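Local coordinates for adenosyl-chloride synthase (PDB 2ZBV), which binds adenosine and probably cleaves S-adenosyl-L-methionine by attack of chloride or of water-derived hydroxide, at residues A[50-55]-A[173-178]; A[95-100]-A[158-163]; A[200-205]-A[211-216]. One frame throughout, in Å; residues are numbered along the deposited sequence.

Contact 1 (A[50-55]-A[173-178]); sequences LYRASL and EVAIVD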
loop_
_atom_site.group_PDB
_atom_site.type_symbol
_atom_site.label_atom_id
_atom_site.label_comp_id
_atom_site.label_asym_id
_atom_site.label_seq_id
_atom_site.Cartn_x
_atom_site.Cartn_y
_atom_site.Cartn_z
ATOM N N LEU A 50 -7.294 7.568 13.692
ATOM C CA LEU A 50 -7.998 6.457 14.337
ATOM C C LEU A 50 -9.462 6.803 14.587
ATOM O O LEU A 50 -10.366 6.060 14.212
ATOM C CB LEU A 50 -7.336 6.124 15.674
ATOM C CG LEU A 50 -8.069 5.084 16.523
ATOM C CD1 LEU A 50 -8.038 3.738 15.813
ATOM C CD2 LEU A 50 -7.395 4.986 17.898
ATOM N N TYR A 51 -9.699 7.936 15.230
ATOM C CA TYR A 51 -11.075 8.335 15.503
ATOM C C TYR A 51 -11.902 8.463 14.223
ATOM O O TYR A 51 -12.962 7.858 14.092
ATOM C CB TYR A 51 -11.108 9.658 16.261
ATOM C CG TYR A 51 -12.499 10.234 16.345
ATOM C CD1 TYR A 51 -13.520 9.548 17.006
ATOM C CD2 TYR A 51 -12.809 11.446 15.726
ATOM C CE1 TYR A 51 -14.818 10.056 17.049
ATOM C CE2 TYR A 51 -14.108 11.961 15.762
ATOM C CZ TYR A 51 -15.102 11.261 16.422
ATOM O OH TYR A 51 -16.381 11.759 16.445
ATOM N N ARG A 52 -11.413 9.249 13.273
ATOM C CA ARG A 52 -12.141 9.445 12.026
ATOM C C ARG A 52 -12.438 8.152 11.281
ATOM O O ARG A 52 -13.549 7.956 10.792
ATOM C CB ARG A 52 -11.383 10.449 11.153
ATOM C CG ARG A 52 -11.251 11.768 11.892
ATOM C CD ARG A 52 -10.500 12.847 11.167
ATOM N NE ARG A 52 -10.272 13.952 12.097
ATOM C CZ ARG A 52 -9.916 15.180 11.738
ATOM N NH1 ARG A 52 -9.744 15.477 10.457
ATOM N NH2 ARG A 52 -9.725 16.105 12.670
ATOM N N ALA A 53 -11.470 7.249 11.209
ATOM C CA ALA A 53 -11.725 5.986 10.526
ATOM C C ALA A 53 -12.721 5.115 11.298
ATOM O O ALA A 53 -13.557 4.442 10.690
ATOM C CB ALA A 53 -10.434 5.224 10.331
ATOM N N SER A 54 -12.628 5.132 12.631
ATOM C CA SER A 54 -13.499 4.313 13.485
ATOM C C SER A 54 -14.975 4.631 13.319
ATOM O O SER A 54 -15.830 3.792 13.607
ATOM C CB SER A 54 -13.124 4.474 14.968
ATOM O OG SER A 54 -13.446 5.765 15.454
ATOM N N LEU A 55 -15.268 5.845 12.864
ATOM C CA LEU A 55 -16.644 6.264 12.653
ATOM C C LEU A 55 -17.329 5.402 11.594
ATOM O O LEU A 55 -18.557 5.274 11.584
ATOM C CB LEU A 55 -16.686 7.731 12.215
ATOM C CG LEU A 55 -16.424 8.794 13.282
ATOM C CD1 LEU A 55 -16.253 10.145 12.595
ATOM C CD2 LEU A 55 -17.587 8.838 14.280
ATOM N N GLU A 173 -6.528 23.681 15.140
ATOM C CA GLU A 173 -5.236 23.263 14.609
ATOM C C GLU A 173 -5.434 22.336 13.422
ATOM O O GLU A 173 -6.491 21.730 13.275
ATOM C CB GLU A 173 -4.450 22.509 15.684
ATOM C CG GLU A 173 -4.333 23.246 17.006
ATOM C CD GLU A 173 -4.194 22.299 18.182
ATOM O OE1 GLU A 173 -3.192 21.556 18.237
ATOM O OE2 GLU A 173 -5.096 22.296 19.047
ATOM N N VAL A 174 -4.405 22.233 12.586
ATOM C CA VAL A 174 -4.427 21.346 11.429
ATOM C C VAL A 174 -4.210 19.939 11.981
ATOM O O VAL A 174 -3.192 19.662 12.625
ATOM C CB VAL A 174 -3.281 21.674 10.444
ATOM C CG1 VAL A 174 -3.222 20.624 9.338
ATOM C CG2 VAL A 174 -3.489 23.062 9.843
ATOM N N ALA A 175 -5.168 19.056 11.736
ATOM C CA ALA A 175 -5.079 17.687 12.227
ATOM C C ALA A 175 -4.473 16.724 11.207
ATOM O O ALA A 175 -3.649 15.867 11.554
ATOM C CB ALA A 175 -6.465 17.200 12.630
ATOM N N ILE A 176 -4.880 16.870 9.949
ATOM C CA ILE A 176 -4.408 15.982 8.894
ATOM C C ILE A 176 -4.324 16.654 7.533
ATOM O O ILE A 176 -5.224 17.398 7.146
ATOM C CB ILE A 176 -5.363 14.781 8.718
ATOM C CG1 ILE A 176 -5.497 14.009 10.032
ATOM C CG2 ILE A 176 -4.865 13.877 7.587
ATOM C CD1 ILE A 176 -6.589 12.967 10.010
ATOM N N VAL A 177 -3.233 16.391 6.821
ATOM C CA VAL A 177 -3.055 16.890 5.455
ATOM C C VAL A 177 -3.097 15.596 4.642
ATOM O O VAL A 177 -2.241 14.724 4.836
ATOM C CB VAL A 177 -1.678 17.571 5.248
ATOM C CG1 VAL A 177 -1.453 17.860 3.759
ATOM C CG2 VAL A 177 -1.607 18.878 6.043
ATOM N N ASP A 178 -4.086 15.444 3.760
ATOM C CA ASP A 178 -4.180 14.208 2.981
ATOM C C ASP A 178 -3.367 14.182 1.691
ATOM O O ASP A 178 -2.589 15.092 1.407
ATOM C CB ASP A 178 -5.647 13.849 2.682
ATOM C CG ASP A 178 -6.319 14.818 1.726
ATOM O OD1 ASP A 178 -5.617 15.509 0.958
ATOM O OD2 ASP A 178 -7.567 14.872 1.730
#
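Arg52 alone carries the helix side of this contact, spanning the gap to Ala175 and Ile176 where the backbones stay well apart: its CA lies 10.6 Å from the CA of Ile176, the shortest such separation between the two segments. The partners form a classic beta bulge on strand 169-177, both facing Ser184, so a helix of the N-terminal domain meets an irregularity in the C-terminal beta sheet. With its chain extended from CG to NE, the arginine carries its guanidinium right up to the strand. Ile176 runs the other way alongside it, CD1 lying 4.1 Å from Arg52 CD, so that aliphatic carbon meets aliphatic carbon. The isoleucine CG1 is set anti to the carbonyl carbon (chi1 -58°), which sends this longer branch toward the arginine.

The charged end is held by the neighbouring strand 183-185, where NH2 bonds to Thr185 O and NH1 weakly to Ser184 OG, while Phe237 adds a cation-pi interaction. His13 of the second subunit also packs on Arg52, which places this domain junction beside a subunit interface. Against the bulge itself the guanidinium of Arg52 lies obliquely, and Arg52 NH2 approaches Ala175 CB to 3.4 Å.

Contact 2 (A[95-100]-A[158-163]); sequences VLTVVA and LKMRKP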
loop_
_atom_site.group_PDB
_atom_site.type_symbol
_atom_site.label_atom_id
_atom_site.label_comp_id
_atom_site.label_asym_id
_atom_site.label_seq_id
_atom_site.Cartn_x
_atom_site.Cartn_y
_atom_site.Cartn_z
ATOM N N VAL A 95 -2.256 7.618 22.095
ATOM C CA VAL A 95 -2.822 7.432 20.760
ATOM C C VAL A 95 -4.351 7.244 20.790
ATOM O O VAL A 95 -5.047 7.582 19.828
ATOM C CB VAL A 95 -2.137 6.246 20.003
ATOM C CG1 VAL A 95 -2.478 4.892 20.654
ATOM C CG2 VAL A 95 -2.559 6.265 18.537
ATOM N N LEU A 96 -4.879 6.737 21.905
ATOM C CA LEU A 96 -6.325 6.525 22.034
ATOM C C LEU A 96 -7.050 7.727 22.632
ATOM O O LEU A 96 -8.223 7.629 22.998
ATOM C CB LEU A 96 -6.613 5.293 22.900
ATOM C CG LEU A 96 -6.047 3.963 22.392
ATOM C CD1 LEU A 96 -6.460 2.831 23.326
ATOM C CD2 LEU A 96 -6.542 3.707 20.967
ATOM N N THR A 97 -6.355 8.857 22.717
ATOM C CA THR A 97 -6.923 10.076 23.287
ATOM C C THR A 97 -8.239 10.541 22.663
ATOM O O THR A 97 -9.208 10.812 23.384
ATOM C CB THR A 97 -5.924 11.249 23.204
ATOM O OG1 THR A 97 -4.824 11.006 24.082
ATOM C CG2 THR A 97 -6.592 12.559 23.600
ATOM N N VAL A 98 -8.280 10.631 21.334
ATOM C CA VAL A 98 -9.481 11.107 20.655
ATOM C C VAL A 98 -10.685 10.168 20.763
ATOM O O VAL A 98 -11.783 10.619 21.082
ATOM C CB VAL A 98 -9.195 11.435 19.163
ATOM C CG1 VAL A 98 -10.395 12.165 18.552
ATOM C CG2 VAL A 98 -7.937 12.309 19.043
ATOM N N VAL A 99 -10.507 8.873 20.508
ATOM C CA VAL A 99 -11.646 7.961 20.623
ATOM C C VAL A 99 -12.171 7.939 22.061
ATOM O O VAL A 99 -13.382 7.886 22.282
ATOM C CB VAL A 99 -11.297 6.515 20.208
ATOM C CG1 VAL A 99 -11.139 6.435 18.698
ATOM C CG2 VAL A 99 -10.025 6.047 20.925
ATOM N N ALA A 100 -11.256 7.983 23.028
ATOM C CA ALA A 100 -11.626 7.997 24.444
ATOM C C ALA A 100 -12.484 9.222 24.755
ATOM O O ALA A 100 -13.495 9.127 25.444
ATOM C CB ALA A 100 -10.376 8.026 25.317
ATOM N N LEU A 158 -3.148 12.878 25.603
ATOM C CA LEU A 158 -2.388 13.859 24.842
ATOM C C LEU A 158 -2.947 15.243 25.135
ATOM O O LEU A 158 -4.146 15.482 24.976
ATOM C CB LEU A 158 -2.509 13.595 23.338
ATOM C CG LEU A 158 -1.747 12.413 22.741
ATOM C CD1 LEU A 158 -2.006 12.354 21.239
ATOM C CD2 LEU A 158 -0.259 12.575 23.019
ATOM N N LYS A 159 -2.087 16.155 25.568
ATOM C CA LYS A 159 -2.536 17.507 25.855
ATOM C C LYS A 159 -2.935 18.178 24.549
ATOM O O LYS A 159 -2.111 18.339 23.651
ATOM C CB LYS A 159 -1.426 18.311 26.542
ATOM C CG LYS A 159 -1.148 17.880 27.976
ATOM C CD LYS A 159 -0.048 18.721 28.610
ATOM C CE LYS A 159 0.204 18.297 30.049
ATOM N NZ LYS A 159 0.560 16.852 30.138
HETATM N N MSE A 160 -4.205 18.553 24.441
HETATM C CA MSE A 160 -4.700 19.209 23.238
HETATM C C MSE A 160 -5.561 20.408 23.589
HETATM O O MSE A 160 -6.408 20.333 24.476
HETATM C CB MSE A 160 -5.550 18.253 22.407
HETATM C CG MSE A 160 -4.926 16.910 22.123
HETATM SE SE MSE A 160 -6.075 15.902 20.944
HETATM C CE MSE A 160 -4.782 15.484 19.557
ATOM N N ARG A 161 -5.349 21.509 22.879
ATOM C CA ARG A 161 -6.130 22.716 23.099
ATOM C C ARG A 161 -7.439 22.547 22.332
ATOM O O ARG A 161 -7.470 22.696 21.109
ATOM C CB ARG A 161 -5.366 23.935 22.580
ATOM C CG ARG A 161 -6.133 25.243 22.653
ATOM C CD ARG A 161 -5.343 26.368 22.007
ATOM N NE ARG A 161 -6.102 27.615 21.948
ATOM C CZ ARG A 161 -6.503 28.302 23.015
ATOM N NH1 ARG A 161 -6.217 27.869 24.237
ATOM N NH2 ARG A 161 -7.189 29.425 22.858
ATOM N N LYS A 162 -8.510 22.222 23.050
ATOM C CA LYS A 162 -9.819 22.021 22.434
ATOM C C LYS A 162 -10.243 23.194 21.558
ATOM O O LYS A 162 -10.096 24.354 21.943
ATOM C CB LYS A 162 -10.889 21.792 23.509
ATOM C CG LYS A 162 -12.315 22.043 23.016
ATOM C CD LYS A 162 -13.136 20.772 22.868
ATOM C CE LYS A 162 -13.720 20.329 24.199
ATOM N NZ LYS A 162 -14.695 19.217 24.024
ATOM N N PRO A 163 -10.772 22.904 20.360
ATOM C CA PRO A 163 -11.206 23.983 19.472
ATOM C C PRO A 163 -12.428 24.660 20.084
ATOM O O PRO A 163 -13.398 23.994 20.450
ATOM C CB PRO A 163 -11.530 23.250 18.173
ATOM C CG PRO A 163 -12.017 21.926 18.657
ATOM C CD PRO A 163 -11.017 21.589 19.743
#
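Thr97, the first residue of helix 97-103, faces Leu158 and grips it by its backbone: Leu158 N donates to Thr97 OG1 at 2.9 Å, with a nearly straight N-H...O angle of 163°. The same hydroxyl also bonds to Gly94 O, so OG1 gives a hydrogen to the turn before the helix while receiving one from the distant loop, and its rotation is fixed from two directions. The side chain of Leu158 crosses that of Thr97 obliquely, its CB 3.6 Å from Thr97 OG1, so carbon as well as N-H borders the hydroxyl.

The helix follows strand 87-91 of the mixed sheet in the N-terminal domain, whereas 158-163 is the irregular linker that leads into strand 164-166 of the C-terminal sheet; the contact thus ties the connector to the domain it leaves. With OG1 beside the backbone N (chi1 -68°), the hydroxyl is presented to Leu158 N and the methyl is left to face Met160, Thr97 CG2 coming within 4.3 Å of the selenium SE of Met160, a selenomethionine whose poor order makes its position approximate. One residue on, Val98 adds its CG2 as a looser apolar neighbour of the same SE at 4.5 Å, while Arg44 and His48 of helix 43-54 also pack on Met160.

Contact 3 (A[200-205]-A[211-216]); sequences DDVVRV and EFKAAV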
loop_
_atom_site.group_PDB
_atom_site.type_symbol
_atom_site.label_atom_id
_atom_site.label_comp_id
_atom_site.label_asym_id
_atom_site.label_seq_id
_atom_site.Cartn_x
_atom_site.Cartn_y
_atom_site.Cartn_z
ATOM N N ASP A 200 -21.899 29.494 0.627
ATOM C CA ASP A 200 -21.927 30.678 -0.231
ATOM C C ASP A 200 -21.346 31.881 0.497
ATOM O O ASP A 200 -21.041 32.903 -0.124
ATOM C CB ASP A 200 -23.340 31.007 -0.715
ATOM C CG ASP A 200 -23.896 29.943 -1.630
ATOM O OD1 ASP A 200 -23.107 29.389 -2.426
ATOM O OD2 ASP A 200 -25.114 29.671 -1.563
ATOM N N ASP A 201 -21.207 31.776 1.814
ATOM C CA ASP A 201 -20.602 32.875 2.553
ATOM C C ASP A 201 -19.109 32.807 2.257
ATOM O O ASP A 201 -18.620 31.851 1.647
ATOM C CB ASP A 201 -20.823 32.733 4.063
ATOM C CG ASP A 201 -22.112 33.399 4.540
ATOM O OD1 ASP A 201 -22.349 34.575 4.189
ATOM O OD2 ASP A 201 -22.882 32.752 5.282
ATOM N N VAL A 202 -18.390 33.835 2.678
ATOM C CA VAL A 202 -16.955 33.884 2.490
ATOM C C VAL A 202 -16.372 34.165 3.859
ATOM O O VAL A 202 -16.837 35.058 4.567
ATOM C CB VAL A 202 -16.539 35.003 1.516
ATOM C CG1 VAL A 202 -15.040 35.193 1.552
ATOM C CG2 VAL A 202 -16.977 34.649 0.104
ATOM N N VAL A 203 -15.366 33.388 4.243
ATOM C CA VAL A 203 -14.740 33.579 5.537
ATOM C C VAL A 203 -13.252 33.805 5.359
ATOM O O VAL A 203 -12.707 33.618 4.265
ATOM C CB VAL A 203 -14.962 32.348 6.460
ATOM C CG1 VAL A 203 -16.457 32.084 6.618
ATOM C CG2 VAL A 203 -14.267 31.121 5.885
ATOM N N ARG A 204 -12.602 34.216 6.441
ATOM C CA ARG A 204 -11.173 34.457 6.424
ATOM C C ARG A 204 -10.425 33.346 7.158
ATOM O O ARG A 204 -10.738 33.005 8.302
ATOM C CB ARG A 204 -10.860 35.820 7.051
ATOM C CG ARG A 204 -11.117 36.999 6.111
ATOM C CD ARG A 204 -10.749 38.333 6.760
ATOM N NE ARG A 204 -10.791 39.449 5.815
ATOM C CZ ARG A 204 -9.888 39.668 4.861
ATOM N NH1 ARG A 204 -8.854 38.847 4.716
ATOM N NH2 ARG A 204 -10.017 40.707 4.044
ATOM N N VAL A 205 -9.445 32.769 6.478
ATOM C CA VAL A 205 -8.645 31.705 7.051
ATOM C C VAL A 205 -7.303 32.312 7.414
ATOM O O VAL A 205 -6.610 32.858 6.555
ATOM C CB VAL A 205 -8.436 30.562 6.039
ATOM C CG1 VAL A 205 -7.571 29.472 6.653
ATOM C CG2 VAL A 205 -9.784 29.998 5.609
ATOM N N GLU A 211 -3.426 35.724 5.834
ATOM C CA GLU A 211 -4.878 35.695 5.885
ATOM C C GLU A 211 -5.396 35.528 4.466
ATOM O O GLU A 211 -5.009 36.266 3.557
ATOM C CB GLU A 211 -5.440 36.974 6.501
ATOM C CG GLU A 211 -6.943 36.913 6.724
ATOM C CD GLU A 211 -7.494 38.174 7.363
ATOM O OE1 GLU A 211 -7.334 39.259 6.763
ATOM O OE2 GLU A 211 -8.087 38.080 8.462
ATOM N N PHE A 212 -6.264 34.538 4.283
ATOM C CA PHE A 212 -6.841 34.247 2.978
ATOM C C PHE A 212 -8.351 34.328 3.064
ATOM O O PHE A 212 -8.936 34.128 4.130
ATOM C CB PHE A 212 -6.512 32.819 2.544
ATOM C CG PHE A 212 -5.051 32.502 2.498
ATOM C CD1 PHE A 212 -4.380 32.450 1.283
ATOM C CD2 PHE A 212 -4.353 32.205 3.664
ATOM C CE1 PHE A 212 -3.033 32.104 1.228
ATOM C CE2 PHE A 212 -3.004 31.857 3.617
ATOM C CZ PHE A 212 -2.347 31.806 2.398
ATOM N N LYS A 213 -8.979 34.619 1.935
ATOM C CA LYS A 213 -10.427 34.634 1.870
ATOM C C LYS A 213 -10.776 33.266 1.287
ATOM O O LYS A 213 -10.065 32.751 0.416
ATOM C CB LYS A 213 -10.937 35.732 0.937
ATOM C CG LYS A 213 -10.908 37.133 1.525
ATOM C CD LYS A 213 -11.783 38.068 0.700
ATOM C CE LYS A 213 -11.722 39.493 1.224
ATOM N NZ LYS A 213 -10.353 40.054 1.062
ATOM N N ALA A 214 -11.853 32.661 1.771
ATOM C CA ALA A 214 -12.239 31.358 1.257
ATOM C C ALA A 214 -13.744 31.204 1.251
ATOM O O ALA A 214 -14.412 31.550 2.220
ATOM C CB ALA A 214 -11.602 30.252 2.093
ATOM N N ALA A 215 -14.267 30.687 0.145
ATOM C CA ALA A 215 -15.697 30.470 0.008
ATOM C C ALA A 215 -16.098 29.224 0.779
ATOM O O ALA A 215 -15.377 28.227 0.781
ATOM C CB ALA A 215 -16.067 30.308 -1.457
ATOM N N VAL A 216 -17.235 29.299 1.457
ATOM C CA VAL A 216 -17.753 28.163 2.205
ATOM C C VAL A 216 -18.567 27.391 1.172
ATOM O O VAL A 216 -19.574 27.889 0.666
ATOM C CB VAL A 216 -18.655 28.627 3.357
ATOM C CG1 VAL A 216 -19.201 27.426 4.111
ATOM C CG2 VAL A 216 -17.866 29.529 4.291
#
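The guanidinium of Arg204 is sandwiched: Glu211 OE1 lies over one face and Lys213 CE over the opposite one. The salt bridge from Arg204 NH1 to Glu211 OE1 is 2.6 Å long, but because OE1 sits over the face and Glu211 OE2 rests against Arg204 CD at 3.2 Å, this is not a two-pronged pair in one plane; the guanidinium and carboxylate planes are 33° apart. On the other side Lys213 runs alongside the arginine in the same direction and bends at its end (chi4 65°). That bend leaves Lys213 NZ 3.1 Å from Arg204 NH2, a close approach of two donors with like charge, which Glu211 probably offsets in part. A leucine in place of Arg204 would probably leave the Glu211 carboxylate without its charged mate and free to turn. The other flat group, the Phe212 ring, has Val205 O at its edge, in the ring plane, 3.7 Å from CD2.

The frame beneath is an antiparallel beta hairpin. Val203 with Ala214 and Val205 with Phe212 are its hydrogen-bonded pairs, whereas Arg204 with Lys213 and Val202 with Ala215 are non-hydrogen-bonded. Beyond them Val216 N bonds to Asp201 O, and Asp200 N closes the end on Val216 O with an almost linear bond of 2.8 Å.

The face bearing Val203, Val205, Phe212 and Ala214 is apolar: Val205 CG2 meets Ala214 CB at 4.0 Å, and Val203 CG1 reaches Val216 CG2 at 3.7 Å, those two valines crossing at about a right angle. Val230 of strand 228-232, which runs parallel beside 210-216, packs against Val203, Val205 and Ala214. Along the other side of the hairpin strand 258-262 pairs antiparallel with 202-207, bringing Ile261 onto Val203 and Ile259 onto Val205.

How the contacts relate
Contacts 1 and 2 form one continuous region at the domain junction, their centres 12 Å apart. Helix 43-54 lies against helix 97-103 and the residue that caps it, Leu50 CD2 being 3.4 Å from Leu96 CD2 and Tyr51 CB 3.5 Å from Val98 CG1. Along the chain contact 2 is nested within the loop closed by contact 1. Contact 3 follows in series, its centre 22 Å from that of contact 1, yet strands 169-177 and 202-207 share the C-terminal sheet. All three stand back from bound adenosine: the side chains of Ile176, Leu158 and Ala214 are each about 12-13 Å from a bound adenosine. The Ile176 side chain is about 8 Å from that of adenosine-binding Asn182, and that of Phe212 about 8 Å from that of adenosine-binding Val242.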